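PDB 6BQ4: thermospermine synthase from Medicago truncatula, which probably makes thermospermine by transferring an aminopropyl group from decarboxylated S-adenosylmethionine to spermidine, releasing methylthioadenosine. Local coordinates for residues Lys127-Asp132 with Arg156-Ile161; Gln55-Ala60 with Glu135-Phe140. All coordinates share one frame; numbering follows the deposited sequence.

Contact 1 (Lys127-Asp132 with Arg156-Ile161). With ADN (adenosine), chain C.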
loop_
_atom_site.group_PDB
_atom_site.type_symbol
_atom_site.label_atom_id
_atom_site.label_comp_id
_atom_site.label_asym_id
_atom_site.label_seq_id
_atom_site.Cartn_x
_atom_site.Cartn_y
_atom_site.Cartn_z
ATOM N N LYS A 127 -6.297 -42.077 21.534
ATOM C CA LYS A 127 -5.451 -42.081 20.369
ATOM C C LYS A 127 -5.881 -41.002 19.347
ATOM O O LYS A 127 -7.075 -40.875 19.029
ATOM C CB LYS A 127 -5.470 -43.445 19.707
ATOM C CG LYS A 127 -4.511 -43.525 18.528
ATOM C CD LYS A 127 -3.810 -44.878 18.364
ATOM C CE LYS A 127 -3.623 -45.214 16.885
ATOM N NZ LYS A 127 -4.953 -45.375 16.180
ATOM N N VAL A 128 -4.883 -40.235 18.876
ATOM C CA VAL A 128 -4.995 -39.293 17.761
ATOM C C VAL A 128 -3.966 -39.647 16.664
ATOM O O VAL A 128 -2.728 -39.567 16.891
ATOM C CB VAL A 128 -4.788 -37.820 18.215
ATOM C CG1 VAL A 128 -4.990 -36.852 17.042
ATOM C CG2 VAL A 128 -5.696 -37.443 19.403
ATOM N N VAL A 129 -4.465 -39.982 15.472
ATOM C CA VAL A 129 -3.637 -40.072 14.277
ATOM C C VAL A 129 -3.728 -38.787 13.471
ATOM O O VAL A 129 -4.847 -38.368 13.152
ATOM C CB VAL A 129 -4.091 -41.219 13.374
ATOM C CG1 VAL A 129 -3.244 -41.311 12.102
ATOM C CG2 VAL A 129 -4.039 -42.534 14.154
ATOM N N MET A 130 -2.582 -38.145 13.187
ATOM C CA MET A 130 -2.487 -36.992 12.257
ATOM C C MET A 130 -1.880 -37.491 10.968
ATOM O O MET A 130 -0.679 -37.886 10.937
ATOM C CB MET A 130 -1.597 -35.884 12.821
ATOM C CG MET A 130 -1.265 -34.675 11.911
ATOM S SD MET A 130 0.264 -33.873 12.491
ATOM C CE MET A 130 -0.214 -33.530 14.169
ATOM N N CYS A 131 -2.683 -37.487 9.919
ATOM C CA CYS A 131 -2.229 -37.965 8.604
ATOM C C CYS A 131 -2.108 -36.850 7.601
ATOM O O CYS A 131 -3.113 -36.483 6.962
ATOM C CB CYS A 131 -3.156 -39.028 8.050
ATOM S SG CYS A 131 -2.605 -39.674 6.447
ATOM N N ASP A 132 -0.904 -36.269 7.515
ATOM C CA ASP A 132 -0.602 -35.117 6.624
ATOM C C ASP A 132 0.358 -35.571 5.543
ATOM O O ASP A 132 1.350 -36.231 5.836
ATOM C CB ASP A 132 0.029 -33.956 7.409
ATOM C CG ASP A 132 -0.158 -32.608 6.706
ATOM O OD1 ASP A 132 0.421 -32.429 5.607
ATOM O OD2 ASP A 132 -0.905 -31.751 7.240
ATOM N N ARG A 156 -0.192 -40.000 23.026
ATOM C CA ARG A 156 -1.432 -40.390 22.308
ATOM C C ARG A 156 -1.442 -40.160 20.809
ATOM O O ARG A 156 -2.290 -40.723 20.090
ATOM C CB ARG A 156 -2.630 -39.684 22.931
ATOM C CG ARG A 156 -2.900 -40.246 24.312
ATOM C CD ARG A 156 -3.995 -39.516 25.011
ATOM N NE ARG A 156 -3.586 -38.149 25.285
ATOM C CZ ARG A 156 -4.426 -37.153 25.575
ATOM N NH1 ARG A 156 -5.745 -37.378 25.641
ATOM N NH2 ARG A 156 -3.952 -35.935 25.820
ATOM N N LEU A 157 -0.510 -39.327 20.352
ATOM C CA LEU A 157 -0.453 -38.852 18.956
ATOM C C LEU A 157 0.460 -39.720 18.121
ATOM O O LEU A 157 1.596 -39.964 18.488
ATOM C CB LEU A 157 0.080 -37.425 18.909
ATOM C CG LEU A 157 0.301 -36.681 17.577
ATOM C CD1 LEU A 157 -0.995 -36.565 16.764
ATOM C CD2 LEU A 157 0.833 -35.295 17.954
ATOM N N GLU A 158 -0.051 -40.186 17.013
ATOM C CA GLU A 158 0.752 -40.831 16.002
ATOM C C GLU A 158 0.721 -39.916 14.778
ATOM O O GLU A 158 -0.360 -39.538 14.302
ATOM C CB GLU A 158 0.168 -42.207 15.686
ATOM C CG GLU A 158 0.864 -42.959 14.555
ATOM C CD GLU A 158 0.262 -44.350 14.304
ATOM O OE1 GLU A 158 -0.563 -44.832 15.150
ATOM O OE2 GLU A 158 0.596 -44.953 13.247
ATOM N N VAL A 159 1.905 -39.550 14.285
ATOM C CA VAL A 159 2.019 -38.809 13.030
ATOM C C VAL A 159 2.252 -39.773 11.890
ATOM O O VAL A 159 3.167 -40.559 11.933
ATOM C CB VAL A 159 3.154 -37.789 13.053
ATOM C CG1 VAL A 159 3.241 -37.045 11.712
ATOM C CG2 VAL A 159 2.955 -36.834 14.229
ATOM N N VAL A 160 1.428 -39.698 10.886
ATOM C CA VAL A 160 1.598 -40.490 9.677
ATOM C C VAL A 160 1.754 -39.521 8.509
ATOM O O VAL A 160 0.950 -38.543 8.385
ATOM C CB VAL A 160 0.351 -41.364 9.428
ATOM C CG1 VAL A 160 0.358 -41.934 8.006
ATOM C CG2 VAL A 160 0.259 -42.471 10.467
ATOM N N ILE A 161 2.751 -39.794 7.643
ATOM C CA ILE A 161 3.000 -38.973 6.437
ATOM C C ILE A 161 2.470 -39.733 5.226
ATOM O O ILE A 161 3.103 -40.674 4.740
ATOM C CB ILE A 161 4.504 -38.615 6.230
ATOM C CG1 ILE A 161 5.043 -37.828 7.428
ATOM C CG2 ILE A 161 4.709 -37.846 4.922
ATOM C CD1 ILE A 161 4.261 -36.553 7.719
HETATM O "O5'" ADN C . -3.654 -27.763 3.605
HETATM C "C5'" ADN C . -3.800 -28.078 4.961
HETATM C "C4'" ADN C . -2.987 -29.311 5.248
HETATM O "O4'" ADN C . -3.461 -30.402 4.503
HETATM C "C3'" ADN C . -1.560 -29.124 4.828
HETATM O "O3'" ADN C . -0.786 -29.362 5.975
HETATM C "C2'" ADN C . -1.363 -30.166 3.763
HETATM O "O2'" ADN C . -0.090 -30.722 3.836
HETATM C "C1'" ADN C . -2.393 -31.194 4.104
HETATM N N9 ADN C . -2.842 -32.000 2.971
HETATM C C8 ADN C . -3.070 -31.628 1.731
HETATM N N7 ADN C . -3.479 -32.644 0.978
HETATM C C5 ADN C . -3.535 -33.692 1.767
HETATM C C6 ADN C . -3.871 -35.099 1.645
HETATM N N6 ADN C . -4.277 -35.586 0.483
HETATM N N1 ADN C . -3.770 -35.874 2.720
HETATM C C2 ADN C . -3.376 -35.408 3.884
HETATM N N3 ADN C . -3.056 -34.143 4.073
HETATM C C4 ADN C . -3.109 -33.265 3.075
#
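Val128 and Met130 of Lys127-Asp132 exchange backbone hydrogen bonds with Arg156-Ile161, and the two strands, 18° apart in direction, run parallel at one margin of the Rossmann-like sheet of the spermidine synthase fold. Val128 N donates a hydrogen bond to Arg156 O (2.9 Å), and Val128 O accepts one from Glu158 N. Met130 N then meets Glu158 O at 2.8 Å, while Met130 O receives Val160 N. The last bond, Asp132 N to Val160 O, is longer (3.1 Å) and bent to 139°. Lys127, Val129 and Cys131 turn their backbone bonds to the other neighbour, strand 104-107 and Lys103 just before it. Leu157 CD1 lies 4.0 Å from both Val128 CG1 and Met130 CB, on the face that also bears Val159 and Ile161. Lys127 NZ has its salt bridge with Glu173, whereas Glu158 OE1 stays 4.5 Å from that nitrogen. At the strand end, the Asp132 side chain, its CG anti to the backbone N (chi1 -157°), extends its carboxylate to the adenosine ribose. Adenosine O2' donates to Asp132 OD1, and O3' donates to Asp132 OD2 at 2.7 Å; Asp134 N on OD1 and Gly111 N on OD2 fix the carboxylate from the protein side. Replacing Asp132 by alanine is likely to leave both ribose hydroxyls without this carboxylate acceptor, and Gly111 N and Asp134 N without theirs. Beside it, Cys131 O comes within 3.3 Å of adenosine C2.

Contact 2 (Gln55-Ala60 with Glu135-Phe140). With ADN (adenosine), chain C.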
loop_
_atom_site.group_PDB
_atom_site.type_symbol
_atom_site.label_atom_id
_atom_site.label_comp_id
_atom_site.label_asym_id
_atom_site.label_seq_id
_atom_site.Cartn_x
_atom_site.Cartn_y
_atom_site.Cartn_z
ATOM N N GLN A 55 8.025 -30.390 -1.573
ATOM C CA GLN A 55 7.495 -30.653 -2.920
ATOM C C GLN A 55 6.098 -30.068 -3.148
ATOM O O GLN A 55 5.715 -29.853 -4.274
ATOM C CB GLN A 55 7.521 -32.145 -3.277
ATOM C CG GLN A 55 6.682 -33.058 -2.397
ATOM C CD GLN A 55 6.882 -34.528 -2.729
ATOM O OE1 GLN A 55 7.689 -35.210 -2.094
ATOM N NE2 GLN A 55 6.176 -35.013 -3.738
ATOM N N TYR A 56 5.359 -29.778 -2.083
ATOM C CA TYR A 56 3.967 -29.367 -2.196
ATOM C C TYR A 56 3.745 -27.866 -2.059
ATOM O O TYR A 56 2.796 -27.362 -2.642
ATOM C CB TYR A 56 3.099 -30.110 -1.182
ATOM C CG TYR A 56 3.159 -31.623 -1.294
ATOM C CD1 TYR A 56 2.533 -32.301 -2.364
ATOM C CD2 TYR A 56 3.842 -32.378 -0.348
ATOM C CE1 TYR A 56 2.578 -33.687 -2.462
ATOM C CE2 TYR A 56 3.904 -33.767 -0.442
ATOM C CZ TYR A 56 3.272 -34.416 -1.496
ATOM O OH TYR A 56 3.355 -35.783 -1.550
ATOM N N GLN A 57 4.578 -27.156 -1.295
ATOM C CA GLN A 57 4.275 -25.757 -0.998
ATOM C C GLN A 57 5.457 -24.986 -0.387
ATOM O O GLN A 57 6.403 -25.549 0.126
ATOM C CB GLN A 57 2.969 -25.649 -0.117
ATOM C CG GLN A 57 2.964 -26.498 1.170
ATOM C CD GLN A 57 1.617 -27.153 1.520
ATOM O OE1 GLN A 57 0.546 -26.557 1.325
ATOM N NE2 GLN A 57 1.676 -28.400 2.081
ATOM N N ASP A 58 5.425 -23.681 -0.548
ATOM C CA ASP A 58 6.310 -22.790 0.196
ATOM C C ASP A 58 5.754 -22.607 1.575
ATOM O O ASP A 58 4.538 -22.644 1.740
ATOM C CB ASP A 58 6.411 -21.415 -0.469
ATOM C CG ASP A 58 7.770 -21.151 -1.017
ATOM O OD1 ASP A 58 8.512 -22.137 -1.277
ATOM O OD2 ASP A 58 8.115 -19.959 -1.187
ATOM N N ILE A 59 6.639 -22.379 2.541
ATOM C CA ILE A 59 6.267 -22.316 3.938
ATOM C C ILE A 59 6.918 -21.111 4.520
ATOM O O ILE A 59 8.124 -20.929 4.334
ATOM C CB ILE A 59 6.782 -23.513 4.732
ATOM C CG1 ILE A 59 6.358 -24.813 4.064
ATOM C CG2 ILE A 59 6.234 -23.479 6.139
ATOM C CD1 ILE A 59 6.949 -26.059 4.701
ATOM N N ALA A 60 6.159 -20.340 5.283
ATOM C CA ALA A 60 6.700 -19.169 5.951
ATOM C C ALA A 60 6.052 -19.004 7.279
ATOM O O ALA A 60 4.855 -19.274 7.419
ATOM C CB ALA A 60 6.481 -17.917 5.109
ATOM N N GLU A 135 5.560 -33.908 5.019
ATOM C CA GLU A 135 6.423 -34.015 6.200
ATOM C C GLU A 135 7.110 -32.715 6.602
ATOM O O GLU A 135 7.347 -32.441 7.803
ATOM C CB GLU A 135 7.472 -35.125 6.001
ATOM C CG GLU A 135 8.088 -35.552 7.295
ATOM C CD GLU A 135 9.040 -36.737 7.142
ATOM O OE1 GLU A 135 9.579 -36.953 6.000
ATOM O OE2 GLU A 135 9.240 -37.455 8.156
ATOM N N GLU A 136 7.463 -31.929 5.608
ATOM C CA GLU A 136 8.073 -30.633 5.837
ATOM C C GLU A 136 7.179 -29.657 6.565
ATOM O O GLU A 136 7.670 -28.853 7.378
ATOM C CB GLU A 136 8.515 -29.996 4.524
ATOM C CG GLU A 136 9.614 -30.755 3.780
ATOM C CD GLU A 136 10.905 -30.943 4.596
ATOM O OE1 GLU A 136 11.088 -30.261 5.640
ATOM O OE2 GLU A 136 11.735 -31.752 4.184
ATOM N N VAL A 137 5.883 -29.695 6.280
ATOM C CA VAL A 137 4.978 -28.838 7.041
ATOM C C VAL A 137 4.959 -29.256 8.494
ATOM O O VAL A 137 5.046 -28.395 9.410
ATOM C CB VAL A 137 3.567 -28.777 6.437
ATOM C CG1 VAL A 137 2.585 -28.093 7.385
ATOM C CG2 VAL A 137 3.599 -28.035 5.092
ATOM N N VAL A 138 4.893 -30.566 8.715
ATOM C CA VAL A 138 4.823 -31.102 10.062
ATOM C C VAL A 138 6.080 -30.745 10.801
ATOM O O VAL A 138 6.002 -30.290 11.969
ATOM C CB VAL A 138 4.602 -32.638 10.083
ATOM C CG1 VAL A 138 4.763 -33.222 11.487
ATOM C CG2 VAL A 138 3.233 -32.995 9.555
ATOM N N GLU A 139 7.228 -30.946 10.156
ATOM C CA GLU A 139 8.519 -30.693 10.830
ATOM C C GLU A 139 8.704 -29.221 11.132
ATOM O O GLU A 139 9.162 -28.855 12.203
ATOM C CB GLU A 139 9.702 -31.208 10.000
ATOM C CG GLU A 139 9.893 -32.710 10.087
ATOM C CD GLU A 139 10.235 -33.201 11.496
ATOM O OE1 GLU A 139 11.046 -32.535 12.202
ATOM O OE2 GLU A 139 9.675 -34.219 11.911
ATOM N N PHE A 140 8.311 -28.376 10.192
ATOM C CA PHE A 140 8.360 -26.926 10.379
ATOM C C PHE A 140 7.537 -26.485 11.567
ATOM O O PHE A 140 8.053 -25.775 12.454
ATOM C CB PHE A 140 7.809 -26.246 9.126
ATOM C CG PHE A 140 7.971 -24.755 9.102
ATOM C CD1 PHE A 140 9.128 -24.181 8.576
ATOM C CD2 PHE A 140 6.951 -23.911 9.573
ATOM C CE1 PHE A 140 9.273 -22.796 8.514
ATOM C CE2 PHE A 140 7.092 -22.540 9.512
ATOM C CZ PHE A 140 8.255 -21.973 8.990
HETATM O "O5'" ADN C . -3.654 -27.763 3.605
HETATM C "C5'" ADN C . -3.800 -28.078 4.961
HETATM C "C4'" ADN C . -2.987 -29.311 5.248
HETATM O "O4'" ADN C . -3.461 -30.402 4.503
HETATM C "C3'" ADN C . -1.560 -29.124 4.828
HETATM O "O3'" ADN C . -0.786 -29.362 5.975
HETATM C "C2'" ADN C . -1.363 -30.166 3.763
HETATM O "O2'" ADN C . -0.090 -30.722 3.836
HETATM C "C1'" ADN C . -2.393 -31.194 4.104
HETATM N N9 ADN C . -2.842 -32.000 2.971
HETATM C C8 ADN C . -3.070 -31.628 1.731
HETATM N N7 ADN C . -3.479 -32.644 0.978
HETATM C C5 ADN C . -3.535 -33.692 1.767
HETATM C C6 ADN C . -3.871 -35.099 1.645
HETATM N N6 ADN C . -4.277 -35.586 0.483
HETATM N N1 ADN C . -3.770 -35.874 2.720
HETATM C C2 ADN C . -3.376 -35.408 3.884
HETATM N N3 ADN C . -3.056 -34.143 4.073
HETATM C C4 ADN C . -3.109 -33.265 3.075
#
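Ile59 drives its two branches against the helix face formed by Val137 and Phe140. The close packing is centred on its CG2 methyl, which sits 3.5 Å from the centroid of the Phe140 ring and only 9° off the ring normal, a CH-pi contact over the middle of the face. With CG2 anti to the backbone N and CG1 beside that N (chi1 -53°), the other branch is left to run along the helix, where CD1 lies 3.9 Å from Val137 CG2. Phe140 is also met edge-to-face by Tyr144 and touched by Leu71 and His50. The contact joins the N-terminal beta domain to the Rossmann-like domain of a spermidine synthase: strand 58-64 of the antiparallel sheet lies against helix 135-144, which follows the strand bearing the ribose-binding Asp132. Toward the ligand the packing becomes mixed, with polar groups among the methyls. Gln57 folds its amide across Val137, with NE2 3.6 Å from Val137 CG2; this nitrogen bonds to Asp134 OD2 and makes a weak bond, 3.4 Å long, to adenosine O2'. Val137 CG1 reaches the same sugar, 3.9 Å from adenosine O3'. The solvent side is looser. Ile59 CD1 meets Glu136 mainly at its backbone O (3.9 Å), with CB a little further off, but the Glu136 carboxylate points clear of Gln55-Ala60 and the residue is largely exposed.

The centres of contacts 1 and 2 lie about 17 Å apart, and their segments alternate along the chain: 55-60, 127-132, 135-140, 156-161. Strand 127-132 leads into helix 135-144, and after a further short helix the chain returns as strand 157-161, giving a right-handed beta-alpha-beta crossover in which the helix covers one face of the strand pair. Direct packing ties them together: Ile161 CD1 is 3.7 Å from Glu135 CA, and Asp132 CB is 4.0 Å from Val138 CG2. Contact 1 belongs wholly to the Rossmann-like domain, whereas contact 2 joins that domain to the N-terminal sheet. Both touch adenosine, placing the nucleoside where the two domains meet.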